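Local atomic coordinates of NikO protein (Streptomyces tendae, PDB entry 4FQD), a protein that transfers an enolpyruvyl group as a member of the EPSP synthase family, MurA subfamily, in a step essential to nikkomycin biosynthesis. Residues Val28-Phe33 / Leu261-Ile266; Pro288-Ala293 / Asp316-His321; Asp58-Ala63 / Leu434-Arg439; His295-Glu300 / Gly338-Ser343. The protein carries 4 engineered substitutions. All blocks are in the same frame, centred on the assembly; numbering follows the deposited sequence.

Interaction 1 of 4, residues Val28-Phe33 / Leu261-Ile266; sequences VRTSGF and LIPDLI
Leu265 lies across one face of the Phe33 ring, its CG 3.9 Å from the ring centroid and 13° off the ring normal, a CH-pi contact over the centre, while Leu265 CD1 comes within 3.6 Å of Phe33 CE2. Phe33 CG is anti to its own backbone N (chi1 -161°), beside the carbonyl carbon. At the ring edge Phe33 CD1 lies next to Asp264 OD2, which sits in the ring plane 3.6 Å away, and the carboxylate stands almost perpendicular to the ring. That carboxylate serves both loops: OD1 caps Glu267 N at the start of helix 265-278, and OD2 accepts Lys34 N, the first residue of helix 34-44. These helices belong to the two strand-helix-strand links that exchange chain between the sheet of strands 27-29 and 283-286 and that of strands 50-54 and 257-260, within the inverse beta/alpha barrel of the EPSP synthase family. Where the loops meet, Gly32 and Pro263 form a single bridge, flanked by Asp264 N to Ser31 O (2.7 Å) and Phe33 N to Ile262 O (2.7 Å). Ile262 CG2 lies beside Phe33 CB at 3.7 Å, and Thr30 OG1, bonded to Thr286 O, rests 3.5 Å from Pro263 CB.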
loop_
_atom_site.group_PDB
_atom_site.type_symbol
_atom_site.label_atom_id
_atom_site.label_comp_id
_atom_site.label_asym_id
_atom_site.label_seq_id
_atom_site.Cartn_x
_atom_site.Cartn_y
_atom_site.Cartn_z
ATOM N N VAL A 28 16.029 9.159 27.260
ATOM C CA VAL A 28 15.308 10.312 26.735
ATOM C C VAL A 28 13.888 10.359 27.287
ATOM O O VAL A 28 13.237 9.326 27.441
ATOM C CB VAL A 28 15.254 10.299 25.192
ATOM C CG1 VAL A 28 16.626 10.589 24.608
ATOM C CG2 VAL A 28 14.725 8.967 24.686
ATOM N N ARG A 29 13.415 11.561 27.594
ATOM C CA ARG A 29 12.037 11.736 28.031
ATOM C C ARG A 29 11.238 12.473 26.964
ATOM O O ARG A 29 11.679 13.492 26.430
ATOM C CB ARG A 29 11.966 12.468 29.377
ATOM C CG ARG A 29 12.614 13.841 29.388
ATOM C CD ARG A 29 12.456 14.515 30.743
ATOM N NE ARG A 29 11.054 14.726 31.098
ATOM C CZ ARG A 29 10.512 14.356 32.253
ATOM N NH1 ARG A 29 11.251 13.753 33.174
ATOM N NH2 ARG A 29 9.227 14.591 32.491
ATOM N N THR A 30 10.063 11.943 26.649
ATOM C CA THR A 30 9.223 12.521 25.611
ATOM C C THR A 30 8.387 13.676 26.143
ATOM O O THR A 30 8.161 13.792 27.348
ATOM C CB THR A 30 8.277 11.466 25.006
ATOM O OG1 THR A 30 7.465 10.902 26.042
ATOM C CG2 THR A 30 9.073 10.359 24.332
ATOM N N SER A 31 7.937 14.532 25.234
ATOM C CA SER A 31 7.006 15.596 25.579
ATOM C C SER A 31 5.611 15.212 25.103
ATOM O O SER A 31 5.451 14.253 24.346
ATOM C CB SER A 31 7.439 16.921 24.953
ATOM O OG SER A 31 8.677 17.357 25.490
ATOM N N GLY A 32 4.607 15.959 25.549
ATOM C CA GLY A 32 3.228 15.672 25.196
ATOM C C GLY A 32 2.941 15.838 23.718
ATOM O O GLY A 32 3.669 16.533 23.008
ATOM N N PHE A 33 1.873 15.194 23.259
ATOM C CA PHE A 33 1.480 15.242 21.856
ATOM C C PHE A 33 1.105 16.662 21.444
ATOM O O PHE A 33 0.194 17.268 22.009
ATOM C CB PHE A 33 0.307 14.294 21.598
ATOM C CG PHE A 33 0.120 13.930 20.150
ATOM C CD1 PHE A 33 1.113 14.188 19.217
ATOM C CD2 PHE A 33 -1.054 13.330 19.722
ATOM C CE1 PHE A 33 0.938 13.850 17.885
ATOM C CE2 PHE A 33 -1.235 12.992 18.393
ATOM C CZ PHE A 33 -0.239 13.251 17.474
ATOM N N LEU A 261 -1.431 14.988 28.900
ATOM C CA LEU A 261 -1.287 14.686 27.479
ATOM C C LEU A 261 -0.597 13.356 27.212
ATOM O O LEU A 261 0.322 12.959 27.929
ATOM C CB LEU A 261 -0.525 15.801 26.759
ATOM C CG LEU A 261 -1.243 17.135 26.575
ATOM C CD1 LEU A 261 -0.386 18.094 25.762
ATOM C CD2 LEU A 261 -2.600 16.934 25.920
ATOM N N ILE A 262 -1.057 12.672 26.171
ATOM C CA ILE A 262 -0.397 11.474 25.681
ATOM C C ILE A 262 0.964 11.882 25.116
ATOM O O ILE A 262 1.084 12.940 24.496
ATOM C CB ILE A 262 -1.268 10.770 24.606
ATOM C CG1 ILE A 262 -0.647 9.447 24.158
ATOM C CG2 ILE A 262 -1.512 11.684 23.413
ATOM C CD1 ILE A 262 -1.540 8.651 23.230
ATOM N N PRO A 263 2.007 11.074 25.373
ATOM C CA PRO A 263 3.337 11.358 24.824
ATOM C C PRO A 263 3.296 11.534 23.309
ATOM O O PRO A 263 2.521 10.853 22.636
ATOM C CB PRO A 263 4.133 10.108 25.192
ATOM C CG PRO A 263 3.504 9.644 26.458
ATOM C CD PRO A 263 2.034 9.940 26.315
ATOM N N ASP A 264 4.112 12.451 22.793
ATOM C CA ASP A 264 4.118 12.770 21.368
ATOM C C ASP A 264 4.389 11.528 20.527
ATOM O O ASP A 264 5.439 10.899 20.654
ATOM C CB ASP A 264 5.147 13.860 21.063
ATOM C CG ASP A 264 4.953 14.479 19.693
ATOM O OD1 ASP A 264 5.384 13.867 18.693
ATOM O OD2 ASP A 264 4.373 15.583 19.616
ATOM N N LEU A 265 3.429 11.185 19.676
ATOM C CA LEU A 265 3.476 9.954 18.897
ATOM C C LEU A 265 4.671 9.905 17.951
ATOM O O LEU A 265 5.367 8.894 17.869
ATOM C CB LEU A 265 2.177 9.777 18.106
ATOM C CG LEU A 265 0.878 9.844 18.911
ATOM C CD1 LEU A 265 -0.324 9.555 18.027
ATOM C CD2 LEU A 265 0.925 8.880 20.079
ATOM N N ILE A 266 4.907 11.001 17.239
ATOM C CA ILE A 266 5.986 11.047 16.260
ATOM C C ILE A 266 7.350 11.162 16.937
ATOM O O ILE A 266 8.358 10.702 16.401
ATOM C CB ILE A 266 5.788 12.193 15.249
ATOM C CG1 ILE A 266 4.354 12.185 14.719
ATOM C CG2 ILE A 266 6.773 12.069 14.096
ATOM C CD1 ILE A 266 3.950 10.876 14.068
#

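Interaction 2 of 4, residues Pro288-Ala293 / Asp316-His321; sequences PGIDRA and DEVTAH
Asp316 OD1 accepts the backbone N-H of Gly289 at 2.9 Å, in a nearly straight bond (163°) that reaches the oxygen on its anti side and 20° out of the carboxylate plane. CG of Asp316 is anti to its own carbonyl carbon (chi1 -60°), and OD1 also lies 3.4 Å from Pro288 CA. Gly289 itself has positive phi, a conformation that glycine adopts readily, and leads the chain into helix 290-296.

Beside this polar link, Ile290 reaches for the incoming strand 317-320 with both branches. Its CG2, in the crowded position between backbone N and carbonyl carbon, presses on the peptide joining Asp316 to Glu317, 3.3 Å from Glu317 N, and also touches Val318 CG1 at 3.9 Å. CD1 meets the other Val318 methyl, CG2, at 4.0 Å, the two side chains crossing obliquely.

Strand 317-320 pairs antiparallel with strand 283-286, which precedes the helix, so the contact joins the helix start to its own sheet; Ile290 also packs on Val268 of helix 265-278. Asp291 OD1 lies 6.1 Å from Asp316 OD1, and any repulsion between the two negative charges is probably weak. The contact thus pairs one N-H bond to an exposed carboxylate, which that N-H would at most partly stabilise, with a buried apolar contact between Ile290 and Val318.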
loop_
_atom_site.group_PDB
_atom_site.type_symbol
_atom_site.label_atom_id
_atom_site.label_comp_id
_atom_site.label_asym_id
_atom_site.label_seq_id
_atom_site.Cartn_x
_atom_site.Cartn_y
_atom_site.Cartn_z
ATOM N N PRO A 288 4.899 9.660 30.454
ATOM C CA PRO A 288 3.726 9.260 31.240
ATOM C C PRO A 288 2.616 8.692 30.360
ATOM O O PRO A 288 2.028 9.417 29.558
ATOM C CB PRO A 288 3.274 10.571 31.895
ATOM C CG PRO A 288 3.841 11.648 31.031
ATOM C CD PRO A 288 5.144 11.110 30.521
ATOM N N GLY A 289 2.342 7.402 30.510
ATOM C CA GLY A 289 1.319 6.746 29.718
ATOM C C GLY A 289 1.755 6.545 28.281
ATOM O O GLY A 289 0.954 6.681 27.356
ATOM N N ILE A 290 3.029 6.217 28.095
ATOM C CA ILE A 290 3.581 6.015 26.760
ATOM C C ILE A 290 3.019 4.749 26.117
ATOM O O ILE A 290 3.094 4.576 24.900
ATOM C CB ILE A 290 5.124 5.951 26.785
ATOM C CG1 ILE A 290 5.703 6.310 25.413
ATOM C CG2 ILE A 290 5.601 4.581 27.239
ATOM C CD1 ILE A 290 7.215 6.350 25.378
ATOM N N ASP A 291 2.455 3.869 26.940
ATOM C CA ASP A 291 1.816 2.658 26.441
ATOM C C ASP A 291 0.610 3.004 25.574
ATOM O O ASP A 291 0.314 2.312 24.601
ATOM C CB ASP A 291 1.405 1.740 27.596
ATOM C CG ASP A 291 0.677 2.481 28.704
ATOM O OD1 ASP A 291 0.306 3.657 28.502
ATOM O OD2 ASP A 291 0.469 1.880 29.781
ATOM N N ARG A 292 -0.080 4.084 25.933
ATOM C CA ARG A 292 -1.190 4.586 25.132
ATOM C C ARG A 292 -0.684 5.095 23.790
ATOM O O ARG A 292 -1.332 4.908 22.759
ATOM C CB ARG A 292 -1.929 5.706 25.868
ATOM C CG ARG A 292 -2.851 5.220 26.969
ATOM C CD ARG A 292 -3.492 6.382 27.712
ATOM N NE ARG A 292 -4.180 7.303 26.812
ATOM C CZ ARG A 292 -3.927 8.605 26.742
ATOM N NH1 ARG A 292 -3.002 9.145 27.526
ATOM N NH2 ARG A 292 -4.601 9.369 25.892
ATOM N N ALA A 293 0.478 5.743 23.813
ATOM C CA ALA A 293 1.107 6.235 22.595
ATOM C C ALA A 293 1.487 5.072 21.689
ATOM O O ALA A 293 1.288 5.128 20.477
ATOM C CB ALA A 293 2.331 7.074 22.928
ATOM N N ASP A 316 5.310 3.369 31.324
ATOM C CA ASP A 316 5.771 4.743 31.171
ATOM C C ASP A 316 7.102 4.811 30.430
ATOM O O ASP A 316 7.752 5.855 30.401
ATOM C CB ASP A 316 5.898 5.428 32.533
ATOM C CG ASP A 316 4.583 5.480 33.282
ATOM O OD1 ASP A 316 3.689 6.249 32.864
ATOM O OD2 ASP A 316 4.443 4.759 34.293
ATOM N N GLU A 317 7.502 3.694 29.831
ATOM C CA GLU A 317 8.756 3.648 29.090
ATOM C C GLU A 317 8.743 2.594 27.989
ATOM O O GLU A 317 8.063 1.573 28.093
ATOM C CB GLU A 317 9.931 3.388 30.038
ATOM C CG GLU A 317 9.952 1.990 30.632
ATOM C CD GLU A 317 11.252 1.679 31.348
ATOM O OE1 GLU A 317 12.063 0.906 30.795
ATOM O OE2 GLU A 317 11.461 2.201 32.462
ATOM N N VAL A 318 9.492 2.860 26.924
ATOM C CA VAL A 318 9.750 1.858 25.898
ATOM C C VAL A 318 11.251 1.776 25.654
ATOM O O VAL A 318 11.977 2.749 25.859
ATOM C CB VAL A 318 9.017 2.162 24.574
ATOM C CG1 VAL A 318 7.517 2.225 24.803
ATOM C CG2 VAL A 318 9.525 3.456 23.959
ATOM N N THR A 319 11.716 0.607 25.231
ATOM C CA THR A 319 13.140 0.396 25.022
ATOM C C THR A 319 13.437 -0.054 23.596
ATOM O O THR A 319 13.038 -1.141 23.182
ATOM C CB THR A 319 13.706 -0.629 26.020
ATOM O OG1 THR A 319 13.606 -0.106 27.350
ATOM C CG2 THR A 319 15.158 -0.923 25.710
ATOM N N ALA A 320 14.136 0.796 22.851
ATOM C CA ALA A 320 14.488 0.494 21.469
ATOM C C ALA A 320 15.897 -0.081 21.378
ATOM O O ALA A 320 16.860 0.531 21.841
ATOM C CB ALA A 320 14.362 1.739 20.606
ATOM N N HIS A 321 16.010 -1.261 20.779
ATOM C CA HIS A 321 17.289 -1.955 20.681
ATOM C C HIS A 321 17.998 -1.659 19.365
ATOM O O HIS A 321 17.373 -1.648 18.304
ATOM C CB HIS A 321 17.093 -3.465 20.834
ATOM C CG HIS A 321 16.587 -3.876 22.182
ATOM N ND1 HIS A 321 17.321 -4.661 23.043
ATOM C CD2 HIS A 321 15.422 -3.608 22.817
ATOM C CE1 HIS A 321 16.630 -4.862 24.151
ATOM N NE2 HIS A 321 15.473 -4.232 24.039
#

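Interaction 3 of 4, residues Asp58-Ala63 / Leu434-Arg439; sequences DIVETA and LARGYR. With SO4 (sulfate ion), chain D.
Asp58 meets Arg439 through its backbone O and CB, both facing Arg439 CG, and through a bridging water. The acidic end holds this water, which donates to OD2 at 2.9 Å. The same water accepts from Arg439 NH1 at 3.1 Å, lying at the edge of the guanidinium in its plane, so acid and base are joined through solvent rather than directly. Arg439 NH2 instead makes salt bridges with Asp444 and Glu443.

Ile59, at the N-cap position of helix 60-71, points into the turn of 434-439. Its CG2, anti to the carbonyl carbon and beside the backbone N, comes 3.8 Å from Tyr438 O, and its CB lies 3.7 Å from Ala435 O. Val60 follows with CG2 against the same carbonyl, 3.4 Å from Ala435 O, and 4.0 Å from Arg436 CG; a helix N terminus thus packs on the 3-10 turn 434-436. The aliphatic root of Arg436 is what touches Val60. Further out, its chain bends at chi3 (-66°) and the guanidinium grips a sulfate ion, probably from the crystallisation liquor, with two nearly straight bonds: NH1 to O2 at 3.1 Å and NH2 to O3 at 3.3 Å. Leu409 N is bonded to the sulfate too, and His433 ND1 to Arg436 NH2.

The start of helix 60-71 is flanked by helix 34-44, whose Lys34 touches Ile59 and Glu61 and gives its NZ to Arg436 O, and by Tyr78 of strand 75-79, which meets Asp58; from the same segment as Arg436, Leu434 and Tyr438 pack on helix 409-419.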
loop_
_atom_site.group_PDB
_atom_site.type_symbol
_atom_site.label_atom_id
_atom_site.label_comp_id
_atom_site.label_asym_id
_atom_site.label_seq_id
_atom_site.Cartn_x
_atom_site.Cartn_y
_atom_site.Cartn_z
ATOM N N ASP A 58 7.028 21.974 25.464
ATOM C CA ASP A 58 7.526 23.340 25.381
ATOM C C ASP A 58 7.945 23.655 23.950
ATOM O O ASP A 58 9.134 23.682 23.627
ATOM C CB ASP A 58 8.701 23.538 26.340
ATOM C CG ASP A 58 9.187 24.974 26.380
ATOM O OD1 ASP A 58 8.398 25.882 26.040
ATOM O OD2 ASP A 58 10.357 25.194 26.758
ATOM N N ILE A 59 6.957 23.883 23.091
ATOM C CA ILE A 59 7.211 24.158 21.683
ATOM C C ILE A 59 6.578 25.476 21.252
ATOM O O ILE A 59 6.046 26.220 22.077
ATOM C CB ILE A 59 6.689 23.021 20.786
ATOM C CG1 ILE A 59 5.208 22.758 21.069
ATOM C CG2 ILE A 59 7.502 21.755 21.008
ATOM C CD1 ILE A 59 4.619 21.630 20.249
ATOM N N VAL A 60 6.639 25.755 19.953
ATOM C CA VAL A 60 6.115 27.000 19.401
ATOM C C VAL A 60 4.611 27.133 19.624
ATOM O O VAL A 60 4.126 28.199 20.010
ATOM C CB VAL A 60 6.418 27.114 17.893
ATOM C CG1 VAL A 60 5.814 28.388 17.319
ATOM C CG2 VAL A 60 7.920 27.070 17.649
ATOM N N GLU A 61 3.884 26.044 19.385
ATOM C CA GLU A 61 2.431 26.025 19.530
ATOM C C GLU A 61 1.985 26.476 20.920
ATOM O O GLU A 61 1.055 27.269 21.052
ATOM C CB GLU A 61 1.883 24.625 19.238
ATOM C CG GLU A 61 2.079 24.157 17.803
ATOM C CD GLU A 61 1.036 24.721 16.857
ATOM O OE1 GLU A 61 -0.044 25.121 17.335
ATOM O OE2 GLU A 61 1.294 24.764 15.636
ATOM N N THR A 62 2.661 25.971 21.948
ATOM C CA THR A 62 2.323 26.299 23.329
ATOM C C THR A 62 2.460 27.793 23.601
ATOM O O THR A 62 1.594 28.403 24.230
ATOM C CB THR A 62 3.215 25.535 24.325
ATOM O OG1 THR A 62 3.204 24.138 24.009
ATOM C CG2 THR A 62 2.719 25.733 25.749
ATOM N N ALA A 63 3.551 28.378 23.119
ATOM C CA ALA A 63 3.822 29.795 23.332
ATOM C C ALA A 63 2.798 30.676 22.625
ATOM O O ALA A 63 2.253 31.604 23.222
ATOM C CB ALA A 63 5.232 30.140 22.873
ATOM N N LEU A 434 12.332 22.225 13.229
ATOM C CA LEU A 434 12.367 21.326 14.382
ATOM C C LEU A 434 11.683 21.898 15.622
ATOM O O LEU A 434 11.157 21.149 16.447
ATOM C CB LEU A 434 13.812 20.951 14.724
ATOM C CG LEU A 434 14.571 20.071 13.730
ATOM C CD1 LEU A 434 16.014 19.890 14.180
ATOM C CD2 LEU A 434 13.885 18.724 13.571
ATOM N N ALA A 435 11.693 23.221 15.751
ATOM C CA ALA A 435 11.128 23.882 16.925
ATOM C C ALA A 435 9.610 23.735 17.000
ATOM O O ALA A 435 9.012 23.927 18.059
ATOM C CB ALA A 435 11.524 25.352 16.950
ATOM N N ARG A 436 8.992 23.393 15.874
ATOM C CA ARG A 436 7.543 23.243 15.815
ATOM C C ARG A 436 7.096 21.812 16.105
ATOM O O ARG A 436 5.900 21.533 16.180
ATOM C CB ARG A 436 7.013 23.690 14.450
ATOM C CG ARG A 436 7.261 25.159 14.142
ATOM C CD ARG A 436 6.688 25.556 12.789
ATOM N NE ARG A 436 7.374 24.901 11.679
ATOM C CZ ARG A 436 6.905 23.842 11.028
ATOM N NH1 ARG A 436 5.740 23.309 11.368
ATOM N NH2 ARG A 436 7.602 23.315 10.031
ATOM N N GLY A 437 8.058 20.909 16.270
ATOM C CA GLY A 437 7.751 19.514 16.531
ATOM C C GLY A 437 8.471 18.959 17.744
ATOM O O GLY A 437 7.980 18.041 18.404
ATOM N N TYR A 438 9.641 19.515 18.038
ATOM C CA TYR A 438 10.439 19.060 19.171
ATOM C C TYR A 438 10.821 20.241 20.053
ATOM O O TYR A 438 10.956 21.365 19.572
ATOM C CB TYR A 438 11.703 18.345 18.684
ATOM C CG TYR A 438 11.441 17.220 17.707
ATOM C CD1 TYR A 438 11.360 17.466 16.342
ATOM C CD2 TYR A 438 11.279 15.914 18.148
ATOM C CE1 TYR A 438 11.121 16.444 15.445
ATOM C CE2 TYR A 438 11.039 14.884 17.257
ATOM C CZ TYR A 438 10.962 15.155 15.907
ATOM O OH TYR A 438 10.726 14.135 15.013
ATOM N N ARG A 439 10.989 19.979 21.346
ATOM C CA ARG A 439 11.410 21.009 22.288
ATOM C C ARG A 439 12.783 21.536 21.891
ATOM O O ARG A 439 12.968 22.736 21.684
ATOM C CB ARG A 439 11.467 20.441 23.706
ATOM C CG ARG A 439 11.847 21.462 24.764
ATOM C CD ARG A 439 12.322 20.785 26.039
ATOM N NE ARG A 439 13.522 19.985 25.809
ATOM C CZ ARG A 439 14.759 20.470 25.829
ATOM N NH1 ARG A 439 14.966 21.758 26.068
ATOM N NH2 ARG A 439 15.792 19.668 25.607
HETATM S S SO4 D . 5.217 20.281 8.498
HETATM O O1 SO4 D . 5.026 18.840 8.644
HETATM O O2 SO4 D . 4.611 20.969 9.634
HETATM O O3 SO4 D . 6.644 20.586 8.456
HETATM O O4 SO4 D . 4.590 20.731 7.258
HETATM O O HOH W 1 12.982 24.117 26.422
HETATM O O HOH W 2 10.568 24.448 20.846
#

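Interaction 4 of 4, residues His295-Glu300 / Gly338-Ser343; sequences HALAPE and GVFSDS
Pro299 and Val339 bring the two backbones closest, CA to CA 5.2 Å, where the first turn of helix 298-307 faces the loop that leads into helix 344-351. Leu297, which breaks helix 290-296 from helix 298-307, sits beside this approach.

The polar centre is Glu300. Its chain bends at chi2 (81°), which sets CD, and OE2 takes two donors from the loop: the backbone N-H of Phe340 at 2.6 Å on the syn side, and the hydroxyl of Ser343 at 3.0 Å on the anti side. Neither lies in the carboxylate plane; they stand 28° and 34° out of it, on opposite faces. Within the inverse beta/alpha barrel, a single buried carboxylate oxygen from a helix's first turn therefore ties together both ends of the short 340-343 turn, and the two donors would be expected to favour the charged form of the acid.

Carbon atoms also approach this oxygen. Val339 CG1 comes 3.4 Å from OE2, and the Phe340 ring turns an edge to it, with CD2 at 3.5 Å from OE2. The same ring edge meets Leu297 CD2 at 4.0 Å from Phe340 CD2, the two side chains crossing at about a right angle. The Pro299 ring lies against the Gly338-Val339 peptide, its CG 3.5 Å from Gly338 C, and its CB touches Val339 CG2 at 3.7 Å.

Lys218 bonds Gly338 O and makes a cation-pi contact with Phe340, whose ring also packs on Leu265 of helix 265-278; Val269 and Ile266 of that helix touch Ser343, so the loop contacts both helix 265-278 and helix 298-307.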
loop_
_atom_site.group_PDB
_atom_site.type_symbol
_atom_site.label_atom_id
_atom_site.label_comp_id
_atom_site.label_asym_id
_atom_site.label_seq_id
_atom_site.Cartn_x
_atom_site.Cartn_y
_atom_site.Cartn_z
ATOM N N HIS A 295 0.137 1.992 21.656
ATOM C CA HIS A 295 -1.079 1.374 21.138
ATOM C C HIS A 295 -1.675 2.188 19.997
ATOM O O HIS A 295 -2.244 1.635 19.057
ATOM C CB HIS A 295 -2.113 1.194 22.250
ATOM C CG HIS A 295 -3.421 0.651 21.768
ATOM N ND1 HIS A 295 -4.518 1.451 21.536
ATOM C CD2 HIS A 295 -3.803 -0.612 21.460
ATOM C CE1 HIS A 295 -5.523 0.704 21.112
ATOM N NE2 HIS A 295 -5.114 -0.551 21.058
ATOM N N ALA A 296 -1.541 3.507 20.087
ATOM C CA ALA A 296 -1.998 4.398 19.029
ATOM C C ALA A 296 -1.118 4.242 17.795
ATOM O O ALA A 296 -1.571 4.432 16.667
ATOM C CB ALA A 296 -1.982 5.835 19.510
ATOM N N LEU A 297 0.145 3.897 18.025
ATOM C CA LEU A 297 1.101 3.686 16.946
ATOM C C LEU A 297 1.129 2.225 16.509
ATOM O O LEU A 297 2.136 1.745 15.993
ATOM C CB LEU A 297 2.500 4.126 17.382
ATOM C CG LEU A 297 2.720 5.631 17.549
ATOM C CD1 LEU A 297 4.009 5.901 18.306
ATOM C CD2 LEU A 297 2.740 6.320 16.190
ATOM N N ALA A 298 0.016 1.528 16.723
ATOM C CA ALA A 298 -0.121 0.125 16.325
ATOM C C ALA A 298 0.211 -0.174 14.851
ATOM O O ALA A 298 0.860 -1.182 14.569
ATOM C CB ALA A 298 -1.508 -0.413 16.692
ATOM N N PRO A 299 -0.240 0.681 13.909
ATOM C CA PRO A 299 0.184 0.439 12.524
ATOM C C PRO A 299 1.697 0.556 12.359
ATOM O O PRO A 299 2.300 -0.245 11.643
ATOM C CB PRO A 299 -0.514 1.558 11.746
ATOM C CG PRO A 299 -1.701 1.898 12.565
ATOM C CD PRO A 299 -1.252 1.751 13.986
ATOM N N GLU A 300 2.296 1.544 13.018
ATOM C CA GLU A 300 3.742 1.729 12.977
ATOM C C GLU A 300 4.481 0.550 13.602
ATOM O O GLU A 300 5.495 0.093 13.074
ATOM C CB GLU A 300 4.145 3.027 13.684
ATOM C CG GLU A 300 3.977 4.287 12.848
ATOM C CD GLU A 300 2.549 4.796 12.818
ATOM O OE1 GLU A 300 1.669 4.154 13.431
ATOM O OE2 GLU A 300 2.308 5.844 12.183
ATOM N N GLY A 338 -4.344 4.429 9.496
ATOM C CA GLY A 338 -3.193 3.548 9.486
ATOM C C GLY A 338 -1.938 4.264 9.943
ATOM O O GLY A 338 -1.964 5.022 10.913
ATOM N N VAL A 339 -0.838 4.024 9.237
ATOM C CA VAL A 339 0.438 4.647 9.563
ATOM C C VAL A 339 0.385 6.155 9.345
ATOM O O VAL A 339 -0.092 6.623 8.310
ATOM C CB VAL A 339 1.578 4.055 8.713
ATOM C CG1 VAL A 339 2.905 4.711 9.066
ATOM C CG2 VAL A 339 1.653 2.553 8.912
ATOM N N PHE A 340 0.870 6.909 10.327
ATOM C CA PHE A 340 0.929 8.362 10.224
ATOM C C PHE A 340 1.793 8.806 9.052
ATOM O O PHE A 340 2.726 8.109 8.652
ATOM C CB PHE A 340 1.474 8.975 11.515
ATOM C CG PHE A 340 0.437 9.175 12.578
ATOM C CD1 PHE A 340 -0.493 10.196 12.469
ATOM C CD2 PHE A 340 0.400 8.356 13.694
ATOM C CE1 PHE A 340 -1.448 10.389 13.447
ATOM C CE2 PHE A 340 -0.552 8.544 14.676
ATOM C CZ PHE A 340 -1.476 9.563 14.553
ATOM N N SER A 341 1.478 9.973 8.507
ATOM C CA SER A 341 2.246 10.531 7.406
ATOM C C SER A 341 3.602 11.021 7.908
ATOM O O SER A 341 4.591 11.006 7.176
ATOM C CB SER A 341 1.473 11.677 6.757
ATOM O OG SER A 341 2.022 12.010 5.494
ATOM N N ASP A 342 3.637 11.445 9.166
ATOM C CA ASP A 342 4.861 11.953 9.778
ATOM C C ASP A 342 5.815 10.830 10.174
ATOM O O ASP A 342 7.002 11.066 10.397
ATOM C CB ASP A 342 4.531 12.807 11.005
ATOM C CG ASP A 342 3.865 14.117 10.640
ATOM O OD1 ASP A 342 4.221 14.692 9.591
ATOM O OD2 ASP A 342 2.987 14.574 11.401
ATOM N N SER A 343 5.291 9.612 10.262
ATOM C CA SER A 343 6.095 8.460 10.661
ATOM C C SER A 343 6.871 7.890 9.478
ATOM O O SER A 343 7.932 7.289 9.647
ATOM C CB SER A 343 5.205 7.377 11.274
ATOM O OG SER A 343 4.516 7.864 12.413
#

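From the N terminus, interaction 1 opens at 28-33 and interaction 3 at 58-63. Interaction 1 closes at 261-266, so the two cross, since interaction 3 closes only at 434-439. Interaction 2 then opens at 288-293 and interaction 4 at 295-300; interaction 2 closes at 316-321 and interaction 4 at 338-343, a second crossing that lies wholly within the span of interaction 3. Helix 290-296 serves both of these later contacts. Interaction 1 touches each of them, Pro263 packing on Ile290 and Leu265 on Leu297 and Phe340, so helices 34-44, 265-278 and 290-296 are tied together, while interaction 3 brings the loop before helix 441-447 to helix 60-71.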